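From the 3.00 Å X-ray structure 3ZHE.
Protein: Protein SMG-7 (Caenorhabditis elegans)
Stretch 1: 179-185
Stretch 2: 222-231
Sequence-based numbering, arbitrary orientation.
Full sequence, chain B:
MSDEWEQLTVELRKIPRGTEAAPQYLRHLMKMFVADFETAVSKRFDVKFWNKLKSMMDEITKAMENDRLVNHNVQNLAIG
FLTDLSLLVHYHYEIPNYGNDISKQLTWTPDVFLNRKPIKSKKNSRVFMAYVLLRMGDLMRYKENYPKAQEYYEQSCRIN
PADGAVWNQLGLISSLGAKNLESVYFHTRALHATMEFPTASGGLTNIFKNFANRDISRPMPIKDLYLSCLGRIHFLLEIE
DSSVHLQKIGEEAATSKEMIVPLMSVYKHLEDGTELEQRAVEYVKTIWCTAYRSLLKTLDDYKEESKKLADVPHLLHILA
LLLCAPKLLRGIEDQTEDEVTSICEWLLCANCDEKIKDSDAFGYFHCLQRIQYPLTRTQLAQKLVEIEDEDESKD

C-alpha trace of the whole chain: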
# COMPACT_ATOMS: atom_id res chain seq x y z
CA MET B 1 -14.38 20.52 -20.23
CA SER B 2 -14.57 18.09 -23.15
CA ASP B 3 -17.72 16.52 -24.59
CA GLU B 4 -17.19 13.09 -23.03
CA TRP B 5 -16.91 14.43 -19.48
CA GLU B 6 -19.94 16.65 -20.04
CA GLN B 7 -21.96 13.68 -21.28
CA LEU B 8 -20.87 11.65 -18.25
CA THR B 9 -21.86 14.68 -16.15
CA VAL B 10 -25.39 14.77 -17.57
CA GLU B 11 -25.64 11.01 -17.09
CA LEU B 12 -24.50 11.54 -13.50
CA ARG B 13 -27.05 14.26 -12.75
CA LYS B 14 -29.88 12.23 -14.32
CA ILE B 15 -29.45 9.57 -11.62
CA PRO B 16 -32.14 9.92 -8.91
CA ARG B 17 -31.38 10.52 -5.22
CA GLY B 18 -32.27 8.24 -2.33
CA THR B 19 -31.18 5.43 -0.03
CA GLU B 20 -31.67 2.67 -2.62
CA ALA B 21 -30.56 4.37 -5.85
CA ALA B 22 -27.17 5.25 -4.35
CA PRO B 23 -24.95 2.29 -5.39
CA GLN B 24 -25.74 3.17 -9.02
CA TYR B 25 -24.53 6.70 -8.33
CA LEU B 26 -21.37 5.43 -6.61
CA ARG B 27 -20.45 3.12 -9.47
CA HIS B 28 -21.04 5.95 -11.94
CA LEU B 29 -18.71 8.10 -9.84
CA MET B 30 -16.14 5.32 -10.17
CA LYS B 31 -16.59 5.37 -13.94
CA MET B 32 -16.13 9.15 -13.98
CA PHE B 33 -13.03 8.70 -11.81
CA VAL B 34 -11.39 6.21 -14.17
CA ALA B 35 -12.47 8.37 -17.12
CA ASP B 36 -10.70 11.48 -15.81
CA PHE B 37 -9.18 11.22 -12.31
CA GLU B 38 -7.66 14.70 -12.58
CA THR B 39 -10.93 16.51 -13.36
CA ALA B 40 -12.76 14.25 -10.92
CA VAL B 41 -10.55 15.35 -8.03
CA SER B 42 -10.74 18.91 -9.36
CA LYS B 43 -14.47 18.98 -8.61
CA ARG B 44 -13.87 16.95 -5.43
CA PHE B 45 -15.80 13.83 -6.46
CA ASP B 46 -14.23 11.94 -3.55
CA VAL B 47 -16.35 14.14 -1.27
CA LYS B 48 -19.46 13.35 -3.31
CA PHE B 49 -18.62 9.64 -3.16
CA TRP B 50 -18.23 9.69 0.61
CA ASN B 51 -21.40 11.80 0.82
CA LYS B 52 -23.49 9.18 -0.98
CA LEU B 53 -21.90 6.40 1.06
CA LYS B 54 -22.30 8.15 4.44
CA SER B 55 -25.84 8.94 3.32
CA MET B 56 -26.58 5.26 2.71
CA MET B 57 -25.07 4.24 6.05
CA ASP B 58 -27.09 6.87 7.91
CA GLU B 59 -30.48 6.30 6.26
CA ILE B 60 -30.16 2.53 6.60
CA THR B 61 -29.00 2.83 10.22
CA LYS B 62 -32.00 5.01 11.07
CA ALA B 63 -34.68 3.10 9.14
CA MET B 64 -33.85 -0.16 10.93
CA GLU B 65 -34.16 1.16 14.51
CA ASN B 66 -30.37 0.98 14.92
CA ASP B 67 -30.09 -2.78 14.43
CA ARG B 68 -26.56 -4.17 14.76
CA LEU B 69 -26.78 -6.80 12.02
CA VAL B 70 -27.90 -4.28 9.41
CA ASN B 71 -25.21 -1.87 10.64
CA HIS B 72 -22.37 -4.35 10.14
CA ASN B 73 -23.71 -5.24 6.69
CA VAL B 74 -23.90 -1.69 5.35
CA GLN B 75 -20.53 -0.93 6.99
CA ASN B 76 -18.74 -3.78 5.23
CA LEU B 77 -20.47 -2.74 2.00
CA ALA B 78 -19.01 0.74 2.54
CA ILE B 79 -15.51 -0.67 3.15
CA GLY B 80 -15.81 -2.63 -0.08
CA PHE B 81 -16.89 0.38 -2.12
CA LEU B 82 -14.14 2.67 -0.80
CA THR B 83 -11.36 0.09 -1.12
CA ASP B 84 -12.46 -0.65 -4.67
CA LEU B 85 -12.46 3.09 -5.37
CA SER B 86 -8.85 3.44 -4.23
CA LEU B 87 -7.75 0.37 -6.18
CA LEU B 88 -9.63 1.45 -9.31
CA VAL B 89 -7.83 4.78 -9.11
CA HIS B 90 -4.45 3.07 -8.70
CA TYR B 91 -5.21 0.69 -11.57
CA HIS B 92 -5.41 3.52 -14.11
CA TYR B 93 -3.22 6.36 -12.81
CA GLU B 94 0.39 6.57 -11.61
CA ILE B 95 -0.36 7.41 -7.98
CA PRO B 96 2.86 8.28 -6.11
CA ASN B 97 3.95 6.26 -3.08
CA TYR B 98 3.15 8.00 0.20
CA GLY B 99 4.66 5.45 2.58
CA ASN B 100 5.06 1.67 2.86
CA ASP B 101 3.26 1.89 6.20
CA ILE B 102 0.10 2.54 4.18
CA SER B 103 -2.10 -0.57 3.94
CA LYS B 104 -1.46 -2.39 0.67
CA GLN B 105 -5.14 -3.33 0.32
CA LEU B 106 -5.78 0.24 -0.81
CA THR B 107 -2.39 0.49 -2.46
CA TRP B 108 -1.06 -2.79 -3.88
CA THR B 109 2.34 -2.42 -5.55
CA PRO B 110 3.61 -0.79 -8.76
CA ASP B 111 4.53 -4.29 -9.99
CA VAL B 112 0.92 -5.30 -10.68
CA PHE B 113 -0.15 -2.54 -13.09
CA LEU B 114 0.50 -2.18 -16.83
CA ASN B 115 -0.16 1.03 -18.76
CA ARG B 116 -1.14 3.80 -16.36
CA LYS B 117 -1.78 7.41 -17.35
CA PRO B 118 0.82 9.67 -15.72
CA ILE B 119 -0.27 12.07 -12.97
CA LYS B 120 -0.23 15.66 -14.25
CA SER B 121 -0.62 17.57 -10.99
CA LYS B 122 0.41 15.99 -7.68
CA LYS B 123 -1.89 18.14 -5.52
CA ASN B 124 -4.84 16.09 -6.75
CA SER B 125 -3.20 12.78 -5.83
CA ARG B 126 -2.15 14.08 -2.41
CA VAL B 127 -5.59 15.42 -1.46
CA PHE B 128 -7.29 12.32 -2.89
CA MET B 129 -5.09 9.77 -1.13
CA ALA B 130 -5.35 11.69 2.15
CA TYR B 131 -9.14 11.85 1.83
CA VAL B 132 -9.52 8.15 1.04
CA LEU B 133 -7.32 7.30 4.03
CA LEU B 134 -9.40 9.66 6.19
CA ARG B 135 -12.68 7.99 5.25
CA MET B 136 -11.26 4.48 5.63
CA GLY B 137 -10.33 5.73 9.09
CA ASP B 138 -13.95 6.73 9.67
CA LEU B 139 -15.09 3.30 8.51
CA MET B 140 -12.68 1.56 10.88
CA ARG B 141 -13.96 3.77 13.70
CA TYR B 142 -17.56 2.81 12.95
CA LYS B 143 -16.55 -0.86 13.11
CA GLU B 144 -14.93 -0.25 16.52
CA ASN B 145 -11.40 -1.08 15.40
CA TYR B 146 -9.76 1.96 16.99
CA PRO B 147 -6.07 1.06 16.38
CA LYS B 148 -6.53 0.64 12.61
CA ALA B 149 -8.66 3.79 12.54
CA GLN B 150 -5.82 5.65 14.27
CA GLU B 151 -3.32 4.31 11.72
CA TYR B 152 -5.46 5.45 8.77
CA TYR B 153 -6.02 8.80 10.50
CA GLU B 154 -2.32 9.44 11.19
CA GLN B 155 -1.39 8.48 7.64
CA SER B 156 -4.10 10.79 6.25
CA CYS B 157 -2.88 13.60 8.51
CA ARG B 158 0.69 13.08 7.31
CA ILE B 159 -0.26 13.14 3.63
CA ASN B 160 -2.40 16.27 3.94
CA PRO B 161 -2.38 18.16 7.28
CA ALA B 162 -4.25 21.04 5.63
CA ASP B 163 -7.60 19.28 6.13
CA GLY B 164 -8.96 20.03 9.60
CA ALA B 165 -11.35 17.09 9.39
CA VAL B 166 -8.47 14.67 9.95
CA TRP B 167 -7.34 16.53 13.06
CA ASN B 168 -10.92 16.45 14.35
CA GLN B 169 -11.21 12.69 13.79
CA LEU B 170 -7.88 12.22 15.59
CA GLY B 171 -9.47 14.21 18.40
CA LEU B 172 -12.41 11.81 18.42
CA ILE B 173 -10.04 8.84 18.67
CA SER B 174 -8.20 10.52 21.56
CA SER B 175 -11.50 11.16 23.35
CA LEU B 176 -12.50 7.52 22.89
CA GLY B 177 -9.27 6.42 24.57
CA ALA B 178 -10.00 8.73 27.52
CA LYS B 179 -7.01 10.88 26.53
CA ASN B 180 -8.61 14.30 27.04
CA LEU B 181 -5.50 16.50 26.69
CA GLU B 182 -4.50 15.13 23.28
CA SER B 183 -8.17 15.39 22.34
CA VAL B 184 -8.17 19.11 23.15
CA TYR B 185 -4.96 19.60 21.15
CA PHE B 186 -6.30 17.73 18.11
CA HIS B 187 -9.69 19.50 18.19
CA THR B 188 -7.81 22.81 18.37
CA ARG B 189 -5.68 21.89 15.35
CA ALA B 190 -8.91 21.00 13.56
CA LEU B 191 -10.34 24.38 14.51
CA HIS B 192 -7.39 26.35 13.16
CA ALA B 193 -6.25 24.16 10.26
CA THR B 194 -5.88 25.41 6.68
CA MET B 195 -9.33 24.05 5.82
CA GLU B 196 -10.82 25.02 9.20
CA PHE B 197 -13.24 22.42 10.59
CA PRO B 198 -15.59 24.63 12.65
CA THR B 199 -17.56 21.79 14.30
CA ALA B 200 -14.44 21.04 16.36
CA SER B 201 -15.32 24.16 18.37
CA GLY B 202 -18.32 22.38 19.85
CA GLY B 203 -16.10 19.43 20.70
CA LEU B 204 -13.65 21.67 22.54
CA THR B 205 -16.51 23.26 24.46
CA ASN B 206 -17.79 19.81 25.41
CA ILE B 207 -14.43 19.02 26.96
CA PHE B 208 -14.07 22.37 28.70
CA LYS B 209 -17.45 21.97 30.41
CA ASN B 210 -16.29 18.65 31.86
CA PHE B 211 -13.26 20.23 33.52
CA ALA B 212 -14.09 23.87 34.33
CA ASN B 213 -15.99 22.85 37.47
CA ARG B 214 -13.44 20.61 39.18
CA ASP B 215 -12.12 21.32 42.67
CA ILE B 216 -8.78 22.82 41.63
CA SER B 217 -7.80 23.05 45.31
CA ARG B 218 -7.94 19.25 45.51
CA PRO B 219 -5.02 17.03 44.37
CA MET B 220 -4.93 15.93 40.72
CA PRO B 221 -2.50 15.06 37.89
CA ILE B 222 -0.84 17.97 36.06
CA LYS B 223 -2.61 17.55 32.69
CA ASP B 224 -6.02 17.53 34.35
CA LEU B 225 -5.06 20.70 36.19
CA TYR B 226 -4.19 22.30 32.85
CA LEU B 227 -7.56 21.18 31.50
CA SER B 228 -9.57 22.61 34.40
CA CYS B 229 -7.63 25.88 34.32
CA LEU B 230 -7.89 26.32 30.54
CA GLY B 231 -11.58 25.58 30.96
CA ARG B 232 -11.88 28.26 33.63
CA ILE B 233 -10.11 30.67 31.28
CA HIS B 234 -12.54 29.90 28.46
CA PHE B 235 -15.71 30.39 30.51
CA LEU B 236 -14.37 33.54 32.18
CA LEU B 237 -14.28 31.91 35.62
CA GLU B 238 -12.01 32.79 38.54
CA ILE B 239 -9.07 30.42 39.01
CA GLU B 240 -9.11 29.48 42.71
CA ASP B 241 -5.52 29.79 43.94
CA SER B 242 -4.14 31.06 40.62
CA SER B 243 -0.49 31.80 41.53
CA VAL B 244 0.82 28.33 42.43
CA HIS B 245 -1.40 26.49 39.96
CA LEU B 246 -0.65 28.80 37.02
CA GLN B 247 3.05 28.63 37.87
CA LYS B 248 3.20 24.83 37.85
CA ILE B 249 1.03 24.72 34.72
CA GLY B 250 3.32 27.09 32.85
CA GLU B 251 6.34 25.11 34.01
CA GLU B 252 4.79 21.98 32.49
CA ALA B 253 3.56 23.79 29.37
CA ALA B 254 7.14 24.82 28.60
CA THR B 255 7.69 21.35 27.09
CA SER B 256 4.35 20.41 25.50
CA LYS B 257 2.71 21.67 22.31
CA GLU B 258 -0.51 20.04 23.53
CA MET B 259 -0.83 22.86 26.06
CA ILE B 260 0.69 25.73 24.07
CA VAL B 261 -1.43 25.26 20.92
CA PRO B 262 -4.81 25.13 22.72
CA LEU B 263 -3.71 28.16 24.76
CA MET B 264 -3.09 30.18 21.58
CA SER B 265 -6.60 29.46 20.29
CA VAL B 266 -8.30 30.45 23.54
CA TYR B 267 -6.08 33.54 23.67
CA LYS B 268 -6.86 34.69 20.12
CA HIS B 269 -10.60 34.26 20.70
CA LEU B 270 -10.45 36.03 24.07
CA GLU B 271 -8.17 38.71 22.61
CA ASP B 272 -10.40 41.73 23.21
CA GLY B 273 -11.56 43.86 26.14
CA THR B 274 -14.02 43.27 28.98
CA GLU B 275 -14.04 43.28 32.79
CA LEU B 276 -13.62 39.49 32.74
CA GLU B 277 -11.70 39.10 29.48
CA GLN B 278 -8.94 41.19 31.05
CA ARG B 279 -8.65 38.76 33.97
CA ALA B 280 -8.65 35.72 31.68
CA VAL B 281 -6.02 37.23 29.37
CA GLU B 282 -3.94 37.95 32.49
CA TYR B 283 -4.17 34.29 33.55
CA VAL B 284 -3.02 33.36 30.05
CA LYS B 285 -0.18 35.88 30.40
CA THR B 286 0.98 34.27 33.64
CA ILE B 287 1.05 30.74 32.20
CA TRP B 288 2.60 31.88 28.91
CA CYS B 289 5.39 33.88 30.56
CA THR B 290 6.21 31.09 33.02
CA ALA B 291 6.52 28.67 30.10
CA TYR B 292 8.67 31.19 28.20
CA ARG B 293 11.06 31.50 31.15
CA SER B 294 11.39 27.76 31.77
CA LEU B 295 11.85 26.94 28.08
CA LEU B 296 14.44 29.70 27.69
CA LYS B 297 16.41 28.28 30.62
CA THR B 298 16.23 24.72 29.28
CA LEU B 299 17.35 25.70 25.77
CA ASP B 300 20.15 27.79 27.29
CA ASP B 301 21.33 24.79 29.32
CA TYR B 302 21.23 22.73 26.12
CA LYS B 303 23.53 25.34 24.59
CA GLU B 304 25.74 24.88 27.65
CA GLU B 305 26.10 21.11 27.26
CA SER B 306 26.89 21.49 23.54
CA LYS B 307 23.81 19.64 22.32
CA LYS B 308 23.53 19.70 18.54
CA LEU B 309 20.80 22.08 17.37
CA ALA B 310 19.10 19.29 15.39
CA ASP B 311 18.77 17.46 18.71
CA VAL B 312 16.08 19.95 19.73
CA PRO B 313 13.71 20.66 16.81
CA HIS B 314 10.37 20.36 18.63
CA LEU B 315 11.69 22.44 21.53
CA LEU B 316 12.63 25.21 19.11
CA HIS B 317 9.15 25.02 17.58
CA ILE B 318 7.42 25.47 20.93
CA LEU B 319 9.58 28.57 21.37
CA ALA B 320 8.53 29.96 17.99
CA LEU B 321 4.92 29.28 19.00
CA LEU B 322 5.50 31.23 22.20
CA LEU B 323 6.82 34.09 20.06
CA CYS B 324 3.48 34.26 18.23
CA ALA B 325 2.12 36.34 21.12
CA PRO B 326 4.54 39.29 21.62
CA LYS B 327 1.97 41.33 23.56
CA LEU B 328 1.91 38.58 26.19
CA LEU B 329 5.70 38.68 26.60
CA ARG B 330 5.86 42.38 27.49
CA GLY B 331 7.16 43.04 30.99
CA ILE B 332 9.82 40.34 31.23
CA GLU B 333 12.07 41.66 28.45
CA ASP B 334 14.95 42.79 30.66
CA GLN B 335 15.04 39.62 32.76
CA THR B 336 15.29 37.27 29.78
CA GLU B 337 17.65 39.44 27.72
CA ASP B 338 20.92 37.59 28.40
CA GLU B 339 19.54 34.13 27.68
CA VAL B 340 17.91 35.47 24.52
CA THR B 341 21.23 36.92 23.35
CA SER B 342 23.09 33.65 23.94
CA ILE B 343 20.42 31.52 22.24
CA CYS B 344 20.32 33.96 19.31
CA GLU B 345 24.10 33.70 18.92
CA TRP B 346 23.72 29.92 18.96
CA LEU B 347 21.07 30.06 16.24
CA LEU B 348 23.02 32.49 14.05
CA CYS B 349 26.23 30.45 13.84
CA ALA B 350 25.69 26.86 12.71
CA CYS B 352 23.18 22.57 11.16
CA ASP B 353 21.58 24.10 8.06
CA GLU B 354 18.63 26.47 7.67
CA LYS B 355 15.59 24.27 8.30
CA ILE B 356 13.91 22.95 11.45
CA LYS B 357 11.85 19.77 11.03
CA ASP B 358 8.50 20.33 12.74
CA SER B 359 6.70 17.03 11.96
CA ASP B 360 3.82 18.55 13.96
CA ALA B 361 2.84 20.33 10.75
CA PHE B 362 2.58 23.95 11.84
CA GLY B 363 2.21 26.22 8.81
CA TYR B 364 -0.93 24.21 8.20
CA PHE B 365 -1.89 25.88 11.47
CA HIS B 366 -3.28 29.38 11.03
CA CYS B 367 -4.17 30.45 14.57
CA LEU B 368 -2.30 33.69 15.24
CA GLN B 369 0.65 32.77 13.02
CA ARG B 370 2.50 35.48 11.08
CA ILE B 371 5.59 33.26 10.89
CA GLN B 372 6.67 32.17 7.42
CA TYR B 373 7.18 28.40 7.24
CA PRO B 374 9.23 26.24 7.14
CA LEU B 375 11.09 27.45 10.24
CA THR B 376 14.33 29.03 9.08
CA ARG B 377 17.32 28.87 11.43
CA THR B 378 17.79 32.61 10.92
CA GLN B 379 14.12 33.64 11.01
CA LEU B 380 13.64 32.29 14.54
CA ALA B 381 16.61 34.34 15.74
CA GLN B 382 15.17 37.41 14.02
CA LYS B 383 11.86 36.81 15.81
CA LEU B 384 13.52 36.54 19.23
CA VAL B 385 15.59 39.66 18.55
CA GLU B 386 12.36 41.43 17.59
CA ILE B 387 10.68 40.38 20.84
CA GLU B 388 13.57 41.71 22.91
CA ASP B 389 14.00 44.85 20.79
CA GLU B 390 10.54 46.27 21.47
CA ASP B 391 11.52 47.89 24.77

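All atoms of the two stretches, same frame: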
# COMPACT_ATOMS: atom_id res chain seq x y z
N LYS B 179 -8.13 9.95 26.54
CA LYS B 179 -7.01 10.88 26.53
C LYS B 179 -7.52 12.28 26.20
O LYS B 179 -7.52 12.70 25.04
CB LYS B 179 -5.96 10.45 25.51
N ASN B 180 -7.96 13.00 27.23
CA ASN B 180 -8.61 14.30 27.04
C ASN B 180 -7.69 15.43 26.56
O ASN B 180 -8.11 16.26 25.76
CB ASN B 180 -9.34 14.72 28.31
CG ASN B 180 -10.68 14.01 28.47
OD1 ASN B 180 -11.37 13.75 27.49
ND2 ASN B 180 -11.04 13.71 29.71
N LEU B 181 -6.45 15.45 27.05
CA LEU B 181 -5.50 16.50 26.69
C LEU B 181 -5.20 16.50 25.19
O LEU B 181 -5.35 17.52 24.50
CB LEU B 181 -4.20 16.31 27.48
CG LEU B 181 -3.03 17.22 27.13
CD1 LEU B 181 -3.38 18.68 27.38
CD2 LEU B 181 -1.79 16.83 27.92
N GLU B 182 -4.77 15.34 24.70
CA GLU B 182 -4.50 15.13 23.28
C GLU B 182 -5.74 15.43 22.45
O GLU B 182 -5.64 15.93 21.33
CB GLU B 182 -4.05 13.69 23.04
N SER B 183 -6.91 15.11 23.00
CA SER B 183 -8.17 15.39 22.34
C SER B 183 -8.34 16.89 22.15
O SER B 183 -8.70 17.35 21.06
CB SER B 183 -9.34 14.83 23.15
OG SER B 183 -10.58 15.18 22.55
N VAL B 184 -8.09 17.65 23.21
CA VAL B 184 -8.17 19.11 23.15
C VAL B 184 -7.21 19.66 22.10
O VAL B 184 -7.60 20.48 21.27
CB VAL B 184 -7.85 19.74 24.52
CG1 VAL B 184 -7.65 21.24 24.38
CG2 VAL B 184 -8.97 19.43 25.50
N TYR B 185 -5.97 19.18 22.13
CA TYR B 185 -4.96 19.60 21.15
C TYR B 185 -5.42 19.35 19.71
O TYR B 185 -5.38 20.25 18.87
CB TYR B 185 -3.63 18.89 21.42
CG TYR B 185 -2.65 19.00 20.28
CD1 TYR B 185 -2.11 20.22 19.93
CD2 TYR B 185 -2.28 17.88 19.55
CE1 TYR B 185 -1.21 20.33 18.88
CE2 TYR B 185 -1.39 17.97 18.50
CZ TYR B 185 -0.86 19.20 18.17
OH TYR B 185 0.03 19.31 17.13
N ILE B 222 -1.16 16.68 36.68
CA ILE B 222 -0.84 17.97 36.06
C ILE B 222 -1.71 18.31 34.84
O ILE B 222 -2.24 19.42 34.72
CB ILE B 222 0.65 18.05 35.66
CG1 ILE B 222 1.54 17.70 36.86
CG2 ILE B 222 0.98 19.43 35.12
CD1 ILE B 222 3.01 17.70 36.54
N LYS B 223 -1.85 17.34 33.93
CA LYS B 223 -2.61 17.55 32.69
C LYS B 223 -4.05 17.94 32.97
O LYS B 223 -4.60 18.83 32.33
CB LYS B 223 -2.57 16.28 31.84
N ASP B 224 -4.65 17.25 33.94
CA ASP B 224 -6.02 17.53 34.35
C ASP B 224 -6.14 18.94 34.91
O ASP B 224 -7.12 19.64 34.66
CB ASP B 224 -6.49 16.50 35.38
CG ASP B 224 -6.69 15.13 34.77
OD1 ASP B 224 -5.93 14.75 33.85
OD2 ASP B 224 -7.63 14.43 35.20
N LEU B 225 -5.12 19.35 35.66
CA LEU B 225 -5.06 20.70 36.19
C LEU B 225 -5.05 21.71 35.05
O LEU B 225 -5.77 22.71 35.08
CB LEU B 225 -3.83 20.88 37.07
CG LEU B 225 -3.74 22.19 37.85
CD1 LEU B 225 -4.89 22.29 38.83
CD2 LEU B 225 -2.41 22.32 38.56
N TYR B 226 -4.23 21.44 34.04
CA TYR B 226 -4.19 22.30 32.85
C TYR B 226 -5.56 22.37 32.19
O TYR B 226 -5.98 23.44 31.75
CB TYR B 226 -3.16 21.80 31.83
CG TYR B 226 -3.31 22.47 30.48
CD1 TYR B 226 -2.83 23.75 30.25
CD2 TYR B 226 -3.96 21.82 29.43
CE1 TYR B 226 -2.97 24.37 29.02
CE2 TYR B 226 -4.11 22.43 28.20
CZ TYR B 226 -3.61 23.70 28.00
OH TYR B 226 -3.76 24.31 26.77
N LEU B 227 -6.24 21.23 32.12
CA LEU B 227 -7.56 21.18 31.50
C LEU B 227 -8.58 22.03 32.25
O LEU B 227 -9.28 22.84 31.65
CB LEU B 227 -8.04 19.73 31.38
CG LEU B 227 -7.52 18.98 30.15
CD1 LEU B 227 -8.18 17.62 30.05
CD2 LEU B 227 -7.76 19.79 28.89
N SER B 228 -8.65 21.84 33.56
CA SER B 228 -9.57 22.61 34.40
C SER B 228 -9.28 24.10 34.34
O SER B 228 -10.20 24.92 34.28
CB SER B 228 -9.51 22.12 35.85
OG SER B 228 -10.15 20.86 36.00
N CYS B 229 -8.00 24.47 34.34
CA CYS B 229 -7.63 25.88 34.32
C CYS B 229 -7.90 26.54 32.97
O CYS B 229 -8.39 27.67 32.91
CB CYS B 229 -6.17 26.07 34.75
SG CYS B 229 -5.89 25.71 36.50
N LEU B 230 -7.58 25.84 31.88
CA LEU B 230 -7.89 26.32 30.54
C LEU B 230 -9.40 26.49 30.39
O LEU B 230 -9.88 27.45 29.79
CB LEU B 230 -7.37 25.34 29.49
CG LEU B 230 -7.66 25.71 28.03
CD1 LEU B 230 -6.88 26.95 27.64
CD2 LEU B 230 -7.35 24.55 27.10
N GLY B 231 -10.13 25.53 30.96
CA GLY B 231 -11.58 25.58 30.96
C GLY B 231 -12.11 26.78 31.72
O GLY B 231 -13.08 27.41 31.29

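Two helices, 180-185 and 222-231, meet here at 45° between their N-to-C directions, with their axes 10.3 Å apart at closest approach. Together they bury 269 Å², a modest patch, and what joins them is packing of apolar groups; no hydrogen bond crosses between the atoms modelled.

The packing centres on L227, which gives up 72 Å² to the other helix. Its chi1 is m and its chi2 t, and its two methyls reach different neighbours: CD2 lies 3.6 Å from CG2 of V184, while CD1 lies 3.6 Å from CB of N180. A leucine suits this place because its forked end can fill the space beside two residues one helical turn apart. V184, pointing toward the partner helix, is compact and branched at CB, so it also offers a methyl in a second direction: its CG1 sits 4.3 Å from CD2 of L230, one turn beyond the buried L227.

L181 contributes 67 Å² although its CA-to-CB bond points sideways. With chi1 t and chi2 p, it places CD1 3.8 Å from CD2 of Y226, an oblique approach to the ring, and CD2 4.0 Å from CB of K223. Y226 thus presents apolar ring carbon to the leucine while its OH is hydrogen-bonded elsewhere in the structure, so the polar end of this buried residue is satisfied. Of K223 no side-chain atom past CB is modelled; the contact rests on that carbon, where the backbones come close, CA of L181 being 6.7 Å from CA of K223.

Backbone hydrogen bonds run inside each helix. V184 N donates to N180 O at 2.9 Å, and L227 N to K223 O at 2.9 Å. The closest side-chain contacts between the helices are carbon to carbon, even at N180, whose nearest contact is through CB; the backbone N of L181 also lies 4.1 Å from CD1 of L227.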